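Local atomic coordinates of Phenylalanine/tyrosine ammonia-lyase (Rhodosporidium toruloides, PDB entry 1Y2M), a protein that catalyses the non-oxidative deamination of L-phenylalanine and L-tyrosine to trans-cinnamic acid and p-coumaric acid, releasing ammonium. Residues D46-M51 / D285-S290. Residues are numbered along the deposited sequence; the frame is centred on the assembly and turned at random.
Sequences DIVEKM and DAHMLS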
loop_
_atom_site.group_PDB
_atom_site.type_symbol
_atom_site.label_atom_id
_atom_site.label_comp_id
_atom_site.label_asym_id
_atom_site.label_seq_id
_atom_site.Cartn_x
_atom_site.Cartn_y
_atom_site.Cartn_z
ATOM N N ASP B 46 -5.518 2.908 -32.792
ATOM C CA ASP B 46 -6.630 3.709 -33.367
ATOM C C ASP B 46 -6.905 4.975 -32.515
ATOM O O ASP B 46 -7.082 6.082 -33.047
ATOM C CB ASP B 46 -7.958 2.922 -33.404
ATOM C CG ASP B 46 -7.966 1.770 -34.393
ATOM O OD1 ASP B 46 -7.121 1.783 -35.331
ATOM O OD2 ASP B 46 -8.845 0.861 -34.216
ATOM N N ILE B 47 -6.956 4.781 -31.197
ATOM C CA ILE B 47 -7.200 5.847 -30.229
ATOM C C ILE B 47 -6.104 6.919 -30.271
ATOM O O ILE B 47 -6.358 8.125 -30.327
ATOM C CB ILE B 47 -7.339 5.257 -28.805
ATOM C CG1 ILE B 47 -8.685 4.513 -28.747
ATOM C CG2 ILE B 47 -7.212 6.364 -27.754
ATOM C CD1 ILE B 47 -8.951 3.657 -27.491
ATOM N N VAL B 48 -4.862 6.452 -30.278
ATOM C CA VAL B 48 -3.724 7.351 -30.377
ATOM C C VAL B 48 -3.706 8.134 -31.689
ATOM O O VAL B 48 -3.461 9.339 -31.716
ATOM C CB VAL B 48 -2.420 6.558 -30.155
ATOM C CG1 VAL B 48 -1.184 7.353 -30.582
ATOM C CG2 VAL B 48 -2.334 6.118 -28.700
ATOM N N GLU B 49 -3.980 7.448 -32.788
ATOM C CA GLU B 49 -3.943 8.100 -34.075
ATOM C C GLU B 49 -4.939 9.257 -34.078
ATOM O O GLU B 49 -4.646 10.340 -34.547
ATOM C CB GLU B 49 -4.317 7.096 -35.162
ATOM C CG GLU B 49 -4.338 7.699 -36.535
ATOM C CD GLU B 49 -4.690 6.676 -37.615
ATOM O OE1 GLU B 49 -5.523 5.762 -37.351
ATOM O OE2 GLU B 49 -4.148 6.795 -38.737
ATOM N N LYS B 50 -6.112 9.030 -33.491
ATOM C CA LYS B 50 -7.122 10.073 -33.503
ATOM C C LYS B 50 -6.710 11.220 -32.604
ATOM O O LYS B 50 -6.899 12.392 -32.930
ATOM C CB LYS B 50 -8.455 9.511 -33.056
ATOM C CG LYS B 50 -9.024 8.490 -34.039
ATOM C CD LYS B 50 -9.403 9.108 -35.417
ATOM C CE LYS B 50 -9.050 8.166 -36.586
ATOM N NZ LYS B 50 -9.716 6.825 -36.465
HETATM N N MSE B 51 -6.120 10.897 -31.471
HETATM C CA MSE B 51 -5.641 11.974 -30.569
HETATM C C MSE B 51 -4.606 12.856 -31.211
HETATM O O MSE B 51 -4.649 14.081 -31.112
HETATM C CB MSE B 51 -5.046 11.383 -29.276
HETATM C CG MSE B 51 -6.038 10.759 -28.383
HETATM SE SE MSE B 51 -5.257 10.686 -26.527
HETATM C CE MSE B 51 -5.708 12.564 -25.877
ATOM N N ASP B 285 -0.604 10.454 -22.013
ATOM C CA ASP B 285 0.810 10.120 -21.928
ATOM C C ASP B 285 1.004 8.623 -21.717
ATOM O O ASP B 285 1.924 8.019 -22.273
ATOM C CB ASP B 285 1.458 10.966 -20.828
ATOM C CG ASP B 285 1.583 12.443 -21.190
ATOM O OD1 ASP B 285 1.414 12.841 -22.356
ATOM O OD2 ASP B 285 1.903 13.210 -20.268
ATOM N N ALA B 286 0.108 8.029 -20.929
ATOM C CA ALA B 286 0.152 6.592 -20.642
ATOM C C ALA B 286 -0.043 5.811 -21.905
ATOM O O ALA B 286 0.580 4.780 -22.106
ATOM C CB ALA B 286 -0.885 6.217 -19.604
ATOM N N HIS B 287 -0.932 6.263 -22.783
ATOM C CA HIS B 287 -1.137 5.513 -24.048
ATOM C C HIS B 287 0.164 5.427 -24.834
ATOM O O HIS B 287 0.512 4.400 -25.439
ATOM C CB HIS B 287 -2.136 6.221 -24.940
ATOM C CG HIS B 287 -3.587 6.046 -24.557
ATOM N ND1 HIS B 287 -4.172 4.818 -24.330
ATOM C CD2 HIS B 287 -4.589 6.962 -24.494
ATOM C CE1 HIS B 287 -5.465 4.998 -24.091
ATOM N NE2 HIS B 287 -5.744 6.294 -24.196
HETATM N N MSE B 288 0.888 6.552 -24.855
HETATM C CA MSE B 288 2.140 6.604 -25.619
HETATM C C MSE B 288 3.178 5.662 -25.029
HETATM O O MSE B 288 3.913 4.991 -25.739
HETATM C CB MSE B 288 2.729 8.015 -25.677
HETATM C CG MSE B 288 1.789 9.061 -26.120
HETATM SE SE MSE B 288 0.950 8.657 -27.856
HETATM C CE MSE B 288 -0.452 10.095 -27.674
ATOM N N LEU B 289 3.220 5.601 -23.698
ATOM C CA LEU B 289 4.202 4.821 -23.010
ATOM C C LEU B 289 3.842 3.326 -23.195
ATOM O O LEU B 289 4.719 2.505 -23.322
ATOM C CB LEU B 289 4.251 5.204 -21.541
ATOM C CG LEU B 289 4.868 6.543 -21.182
ATOM C CD1 LEU B 289 4.611 6.864 -19.724
ATOM C CD2 LEU B 289 6.365 6.534 -21.446
ATOM N N SER B 290 2.565 3.006 -23.308
ATOM C CA SER B 290 2.131 1.643 -23.580
ATOM C C SER B 290 2.624 1.228 -24.950
ATOM O O SER B 290 3.155 0.134 -25.134
ATOM C CB SER B 290 0.596 1.609 -23.583
ATOM O OG SER B 290 0.109 0.345 -23.964
#
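Val48 and His287 hold the closest pair of CA atoms, 7.1 Å apart, between two helical segments whose axes pass 10.5 Å apart at 127° between their N-to-C directions. His287 and Val48 contribute the largest buried areas. Ile47 reaches the imidazole with CG2, 4.3 Å from the ring centroid and 29° off the ring normal, an off-centre CH-pi contact; the two side chains cross at about a right angle. With CG1 anti to the backbone N (chi1 166°), Val48 divides its branches between two partners: CG2 lies 3.8 Å from His287 CB, and CG1 lies 3.7 Å from SE of the selenomethionine Met288. The second selenomethionine, Met51, approaches the ring obliquely, its SE 4.3 Å from His287 CD2. No hydrogen bond joins the segments. The polar atoms of the buried imidazole are satisfied elsewhere, ND1 by Gln44, just ahead of 46-51, and NE2 by His383 of helix 368-391, on which Ile47 and Met51 also rest. This apolar contact therefore seats the short helix 44-52, near the N-terminus, against the long helix 273-303, away from the active site, while two hydrogen bonds fix the rotation of the ring that Ile47 and Met51 touch.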